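Sterol regulatory element-binding protein cleavage-activating protein (Schizosaccharomyces pombe, PDB 4YHC) is an escort protein required for processing of Sre1 at low sterol and low oxygen, seen here through its WD40 domain, the part thought to recognise Sre1. Local coordinates at residues F258-K264 / F289-V295; I189-T193 / K224-Y228. The protein carries 9 engineered substitutions. All blocks are in the same frame, centred on the assembly; numbering follows the deposited sequence.

Interaction 1 of 2, residues F258-K264 / F289-V295; sequences FTLPPIK and FCFTHAV
This is an inter-blade contact, part aromatic packing and part backbone pairing, in which the outermost strand of one blade and the loop leaving it lie against the second strand of the next blade. Residues 258-259 finish strand 253-259; the chain then continues through Pro261 and Pro262 to Lys264 as an extended loop. Opposite, 289-292 end strand 281-292, after which His293 to Val295 turn away, with Ala294 at phi/psi -65/-18. The end-to-end directions differ by 53°, and the backbones converge from the Phe258 end to the Lys264 end, where the CA atoms of Lys264 and Ala294 are 4.4 Å apart. There a single bridge pairs Ile263 with His293 (CA-CA 5.0 Å): Lys264 N donates to Thr292 O (2.8 Å) and Ala294 N to Pro262 O (3.0 Å). In a WD40 beta-propeller, successive antiparallel blades pack mainly through side chains; here the loop past strand 253-259 adds a single backbone bridge to that packing. At the wide end Phe289 (chi1 m) drives its edge into the face of Phe258 (chi1 m), T-shaped, with centroids 4.9 Å apart and planes at 82°; Tyr304 meets both rings. Leu260 CD1 comes 3.9 Å from Phe289 CD2. Phe291, its chi1 p, receives Ile263 CG1 over its face in a CH-pi contact, 4.0 Å from the ring centroid, while Pro261 CG sits 3.9 Å from Phe291 CZ. His293, chi1 t, brings NE2 within 3.4 Å of Pro261 CB, and its ND1 accepts Val295 N at 3.2 Å.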
loop_
_atom_site.group_PDB
_atom_site.type_symbol
_atom_site.label_atom_id
_atom_site.label_comp_id
_atom_site.label_asym_id
_atom_site.label_seq_id
_atom_site.Cartn_x
_atom_site.Cartn_y
_atom_site.Cartn_z
ATOM N N PHE A 258 6.154 -17.704 -9.706
ATOM C CA PHE A 258 5.714 -17.036 -10.907
ATOM C C PHE A 258 6.993 -16.714 -11.683
ATOM O O PHE A 258 7.993 -16.473 -11.078
ATOM C CB PHE A 258 4.965 -15.709 -10.582
ATOM C CG PHE A 258 3.620 -15.911 -9.883
ATOM C CD1 PHE A 258 3.557 -16.160 -8.542
ATOM C CD2 PHE A 258 2.453 -15.845 -10.586
ATOM C CE1 PHE A 258 2.334 -16.309 -7.884
ATOM C CE2 PHE A 258 1.230 -15.964 -9.941
ATOM C CZ PHE A 258 1.181 -16.236 -8.601
ATOM N N THR A 259 6.932 -16.686 -13.013
ATOM C CA THR A 259 8.104 -16.346 -13.831
ATOM C C THR A 259 8.022 -14.898 -14.252
ATOM O O THR A 259 7.018 -14.498 -14.821
ATOM C CB THR A 259 8.164 -17.235 -15.107
ATOM O OG1 THR A 259 8.161 -18.599 -14.701
ATOM C CG2 THR A 259 9.471 -16.996 -15.865
ATOM N N LEU A 260 9.044 -14.118 -13.880
ATOM C CA LEU A 260 9.109 -12.682 -14.157
ATOM C C LEU A 260 10.485 -12.298 -14.656
ATOM O O LEU A 260 11.466 -12.986 -14.410
ATOM C CB LEU A 260 8.802 -11.825 -12.886
ATOM C CG LEU A 260 7.327 -11.956 -12.466
ATOM C CD1 LEU A 260 7.165 -11.246 -11.125
ATOM C CD2 LEU A 260 6.323 -11.398 -13.483
ATOM N N PRO A 261 10.577 -11.151 -15.273
ATOM C CA PRO A 261 11.903 -10.599 -15.562
ATOM C C PRO A 261 12.483 -9.974 -14.329
ATOM O O PRO A 261 11.812 -9.952 -13.254
ATOM C CB PRO A 261 11.618 -9.568 -16.647
ATOM C CG PRO A 261 10.236 -9.157 -16.438
ATOM C CD PRO A 261 9.482 -10.333 -15.862
ATOM N N PRO A 262 13.735 -9.512 -14.438
ATOM C CA PRO A 262 14.434 -8.989 -13.338
ATOM C C PRO A 262 13.716 -7.768 -12.799
ATOM O O PRO A 262 13.274 -6.943 -13.567
ATOM C CB PRO A 262 15.774 -8.571 -13.942
ATOM C CG PRO A 262 15.938 -9.439 -15.153
ATOM C CD PRO A 262 14.593 -9.609 -15.673
ATOM N N ILE A 263 13.658 -7.664 -11.487
ATOM C CA ILE A 263 12.815 -6.661 -10.791
ATOM C C ILE A 263 13.745 -5.720 -10.080
ATOM O O ILE A 263 14.716 -6.118 -9.455
ATOM C CB ILE A 263 11.856 -7.383 -9.822
ATOM C CG1 ILE A 263 10.752 -8.032 -10.632
ATOM C CG2 ILE A 263 11.254 -6.453 -8.730
ATOM C CD1 ILE A 263 9.986 -9.063 -9.846
ATOM N N LYS A 264 13.488 -4.445 -10.196
ATOM C CA LYS A 264 14.243 -3.456 -9.469
ATOM C C LYS A 264 13.980 -3.464 -8.002
ATOM O O LYS A 264 12.850 -3.576 -7.577
ATOM C CB LYS A 264 13.929 -2.096 -10.051
ATOM C CG LYS A 264 14.848 -1.036 -9.561
ATOM C CD LYS A 264 14.731 0.180 -10.474
ATOM C CE LYS A 264 15.423 1.390 -9.871
ATOM N NZ LYS A 264 16.759 0.926 -9.354
ATOM N N PHE A 289 0.546 -7.979 -10.357
ATOM C CA PHE A 289 1.867 -7.537 -9.850
ATOM C C PHE A 289 2.191 -6.221 -10.530
ATOM O O PHE A 289 1.875 -6.056 -11.728
ATOM C CB PHE A 289 3.022 -8.487 -10.201
ATOM C CG PHE A 289 2.899 -9.859 -9.689
ATOM C CD1 PHE A 289 2.359 -10.122 -8.425
ATOM C CD2 PHE A 289 3.365 -10.918 -10.406
ATOM C CE1 PHE A 289 2.256 -11.417 -7.927
ATOM C CE2 PHE A 289 3.275 -12.210 -9.902
ATOM C CZ PHE A 289 2.665 -12.460 -8.665
ATOM N N CYS A 290 2.865 -5.344 -9.808
ATOM C CA CYS A 290 3.418 -4.113 -10.322
ATOM C C CYS A 290 4.859 -4.087 -9.930
ATOM O O CYS A 290 5.205 -4.353 -8.801
ATOM C CB CYS A 290 2.724 -2.874 -9.708
ATOM S SG CYS A 290 3.399 -1.301 -10.301
ATOM N N PHE A 291 5.709 -3.717 -10.866
ATOM C CA PHE A 291 7.173 -3.576 -10.599
ATOM C C PHE A 291 7.865 -2.703 -11.664
ATOM O O PHE A 291 7.261 -2.367 -12.687
ATOM C CB PHE A 291 7.835 -4.956 -10.448
ATOM C CG PHE A 291 7.789 -5.768 -11.689
ATOM C CD1 PHE A 291 6.742 -6.618 -11.957
ATOM C CD2 PHE A 291 8.814 -5.646 -12.623
ATOM C CE1 PHE A 291 6.737 -7.382 -13.112
ATOM C CE2 PHE A 291 8.811 -6.377 -13.775
ATOM C CZ PHE A 291 7.772 -7.242 -14.037
ATOM N N THR A 292 9.076 -2.275 -11.339
ATOM C CA THR A 292 9.982 -1.639 -12.287
ATOM C C THR A 292 10.986 -2.633 -12.758
ATOM O O THR A 292 11.615 -3.355 -11.996
ATOM C CB THR A 292 10.670 -0.442 -11.651
ATOM O OG1 THR A 292 9.635 0.455 -11.236
ATOM C CG2 THR A 292 11.613 0.313 -12.659
ATOM N N HIS A 293 11.020 -2.752 -14.056
ATOM C CA HIS A 293 11.841 -3.719 -14.740
ATOM C C HIS A 293 13.296 -3.264 -14.529
ATOM O O HIS A 293 13.646 -2.078 -14.800
ATOM C CB HIS A 293 11.427 -3.659 -16.205
ATOM C CG HIS A 293 11.865 -4.831 -17.012
ATOM N ND1 HIS A 293 13.206 -5.148 -17.229
ATOM C CD2 HIS A 293 11.147 -5.782 -17.625
ATOM C CE1 HIS A 293 13.265 -6.230 -17.991
ATOM N NE2 HIS A 293 12.028 -6.623 -18.247
ATOM N N ALA A 294 14.113 -4.131 -13.975
ATOM C CA ALA A 294 15.499 -3.826 -13.713
ATOM C C ALA A 294 16.372 -3.587 -14.952
ATOM O O ALA A 294 17.409 -2.966 -14.845
ATOM C CB ALA A 294 16.132 -4.935 -12.868
ATOM N N VAL A 295 15.949 -4.004 -16.122
ATOM C CA VAL A 295 16.703 -3.823 -17.343
ATOM C C VAL A 295 16.285 -2.542 -18.008
ATOM O O VAL A 295 17.095 -1.653 -18.179
ATOM C CB VAL A 295 16.569 -4.982 -18.349
ATOM C CG1 VAL A 295 17.429 -4.717 -19.633
ATOM C CG2 VAL A 295 16.960 -6.300 -17.686
#

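Interaction 2 of 2, residues I189-T193 / K224-Y228; sequences IASLT and KKDIY. Engineered in segment 189-193: Ser191 (natural residue Cys).
A classic beta bulge marks the start of the second segment: Lys225 (phi/psi -114/-27) and Asp226 (-171/163) both face Ala239 on the neighbouring strand of their own blade. Just past it, Ile227 turns its side chain toward strand 189-193, which belongs to the preceding blade. The strands run nearly antiparallel, at 168°, but their axes stay 7.4 Å apart and the nearest CA pair, Leu192 and Ile227, is at 6.9 Å, so side chains rather than paired backbones fill the gap. Ile227, with chi1 p and chi2 t, places CD1 4.1 Å from both Ala190 CB and Leu192 CB, and 3.7 Å from Ala190 O. Leu192 (chi1 t, chi2 p) reaches across the gap to the bulge: its CD2 lies 3.6 Å from Asp226 N and its CD1 3.8 Å from Lys224 CB. Ser191, an engineered residue replacing Cys, points away from the contact. The charged ends leave this apolar layer. Lys224 NZ bonds to Gly196 O and Lys225 NZ forms a salt bridge with Asp241, while Asp226 OD1 accepts Ile227 N (2.9 Å) and salt-bridges Lys177 on the preceding blade. An interleaved layer of small and branched aliphatic side chains between two successive sheets is the way neighbouring blades of a WD40 beta-propeller pack.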
loop_
_atom_site.group_PDB
_atom_site.type_symbol
_atom_site.label_atom_id
_atom_site.label_comp_id
_atom_site.label_asym_id
_atom_site.label_seq_id
_atom_site.Cartn_x
_atom_site.Cartn_y
_atom_site.Cartn_z
ATOM N N ILE A 189 6.318 -9.848 11.528
ATOM C CA ILE A 189 7.142 -8.816 10.907
ATOM C C ILE A 189 8.190 -9.491 10.057
ATOM O O ILE A 189 8.993 -10.313 10.577
ATOM C CB ILE A 189 7.874 -7.972 11.953
ATOM C CG1 ILE A 189 6.895 -7.423 12.969
ATOM C CG2 ILE A 189 8.633 -6.849 11.300
ATOM C CD1 ILE A 189 6.014 -6.310 12.429
ATOM N N ALA A 190 8.244 -9.120 8.782
ATOM C CA ALA A 190 9.135 -9.792 7.818
ATOM C C ALA A 190 10.129 -8.773 7.318
ATOM O O ALA A 190 9.728 -7.651 7.000
ATOM C CB ALA A 190 8.329 -10.355 6.651
ATOM N N SER A 191 11.414 -9.166 7.232
ATOM C CA SER A 191 12.487 -8.269 6.837
ATOM C C SER A 191 13.425 -8.906 5.806
ATOM O O SER A 191 13.896 -10.001 5.952
ATOM C CB SER A 191 13.275 -7.794 8.071
ATOM O OG SER A 191 12.410 -7.394 9.124
ATOM N N LEU A 192 13.657 -8.210 4.735
ATOM C CA LEU A 192 14.595 -8.656 3.716
ATOM C C LEU A 192 15.870 -7.931 4.042
ATOM O O LEU A 192 15.868 -6.685 4.136
ATOM C CB LEU A 192 14.113 -8.272 2.313
ATOM C CG LEU A 192 15.138 -8.478 1.156
ATOM C CD1 LEU A 192 15.510 -9.942 1.084
ATOM C CD2 LEU A 192 14.503 -8.038 -0.139
ATOM N N THR A 193 16.942 -8.687 4.315
ATOM C CA THR A 193 18.246 -8.060 4.642
ATOM C C THR A 193 19.211 -8.130 3.465
ATOM O O THR A 193 18.991 -8.889 2.531
ATOM C CB THR A 193 18.932 -8.748 5.823
ATOM O OG1 THR A 193 19.016 -10.121 5.538
ATOM C CG2 THR A 193 18.122 -8.627 7.082
ATOM N N LYS A 224 17.782 -11.385 -4.202
ATOM C CA LYS A 224 16.420 -11.079 -3.650
ATOM C C LYS A 224 16.183 -9.577 -3.765
ATOM O O LYS A 224 17.026 -8.762 -3.408
ATOM C CB LYS A 224 16.330 -11.553 -2.207
ATOM C CG LYS A 224 15.981 -13.024 -2.112
ATOM C CD LYS A 224 16.905 -14.010 -2.858
ATOM C CE LYS A 224 18.000 -14.629 -1.975
ATOM N NZ LYS A 224 17.411 -15.144 -0.673
ATOM N N LYS A 225 15.039 -9.197 -4.291
ATOM C CA LYS A 225 14.803 -7.798 -4.661
ATOM C C LYS A 225 13.705 -7.130 -3.813
ATOM O O LYS A 225 13.690 -5.890 -3.670
ATOM C CB LYS A 225 14.424 -7.737 -6.136
ATOM C CG LYS A 225 15.506 -8.199 -7.119
ATOM C CD LYS A 225 16.710 -7.277 -7.000
ATOM C CE LYS A 225 17.749 -7.401 -8.130
ATOM N NZ LYS A 225 17.192 -7.082 -9.450
ATOM N N ASP A 226 12.764 -7.924 -3.288
ATOM C CA ASP A 226 11.646 -7.311 -2.563
ATOM C C ASP A 226 10.820 -8.402 -1.876
ATOM O O ASP A 226 10.890 -9.594 -2.183
ATOM C CB ASP A 226 10.722 -6.513 -3.517
ATOM C CG ASP A 226 10.157 -5.232 -2.864
ATOM O OD1 ASP A 226 10.212 -5.117 -1.592
ATOM O OD2 ASP A 226 9.617 -4.360 -3.619
ATOM N N ILE A 227 10.040 -7.942 -0.935
ATOM C CA ILE A 227 9.023 -8.771 -0.276
ATOM C C ILE A 227 7.740 -7.988 -0.178
ATOM O O ILE A 227 7.755 -6.752 -0.027
ATOM C CB ILE A 227 9.461 -9.246 1.127
ATOM C CG1 ILE A 227 9.821 -8.107 2.085
ATOM C CG2 ILE A 227 10.616 -10.179 1.028
ATOM C CD1 ILE A 227 10.176 -8.617 3.480
ATOM N N TYR A 228 6.593 -8.689 -0.257
ATOM C CA TYR A 228 5.309 -7.979 -0.191
ATOM C C TYR A 228 4.332 -8.977 0.414
ATOM O O TYR A 228 4.402 -10.168 0.109
ATOM C CB TYR A 228 4.831 -7.509 -1.585
ATOM C CG TYR A 228 3.622 -6.596 -1.524
ATOM C CD1 TYR A 228 2.334 -7.143 -1.518
ATOM C CD2 TYR A 228 3.742 -5.217 -1.429
ATOM C CE1 TYR A 228 1.206 -6.345 -1.418
ATOM C CE2 TYR A 228 2.568 -4.398 -1.378
ATOM C CZ TYR A 228 1.344 -5.009 -1.345
ATOM O OH TYR A 228 0.168 -4.344 -1.284
#

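How the interactions relate
The centres of the two contacts lie 15 Å apart, and both reach the blade made of strands 226-230, 235-239, 243-248 and 253-259. Interaction 2 involves its first strand and the blade before it; interaction 1 involves its last strand and the blade after it. The contacts follow one another in series along the chain, just as the blades do. They also touch: Lys225 NZ is 2.7 Å from Ile263 O, a probable hydrogen bond. Asp226 OD2 also bonds to Phe268 N, outside both contacts, just ahead of the following blade. This middle blade is therefore packed against both its neighbours, two successive joints in the ring of the propeller.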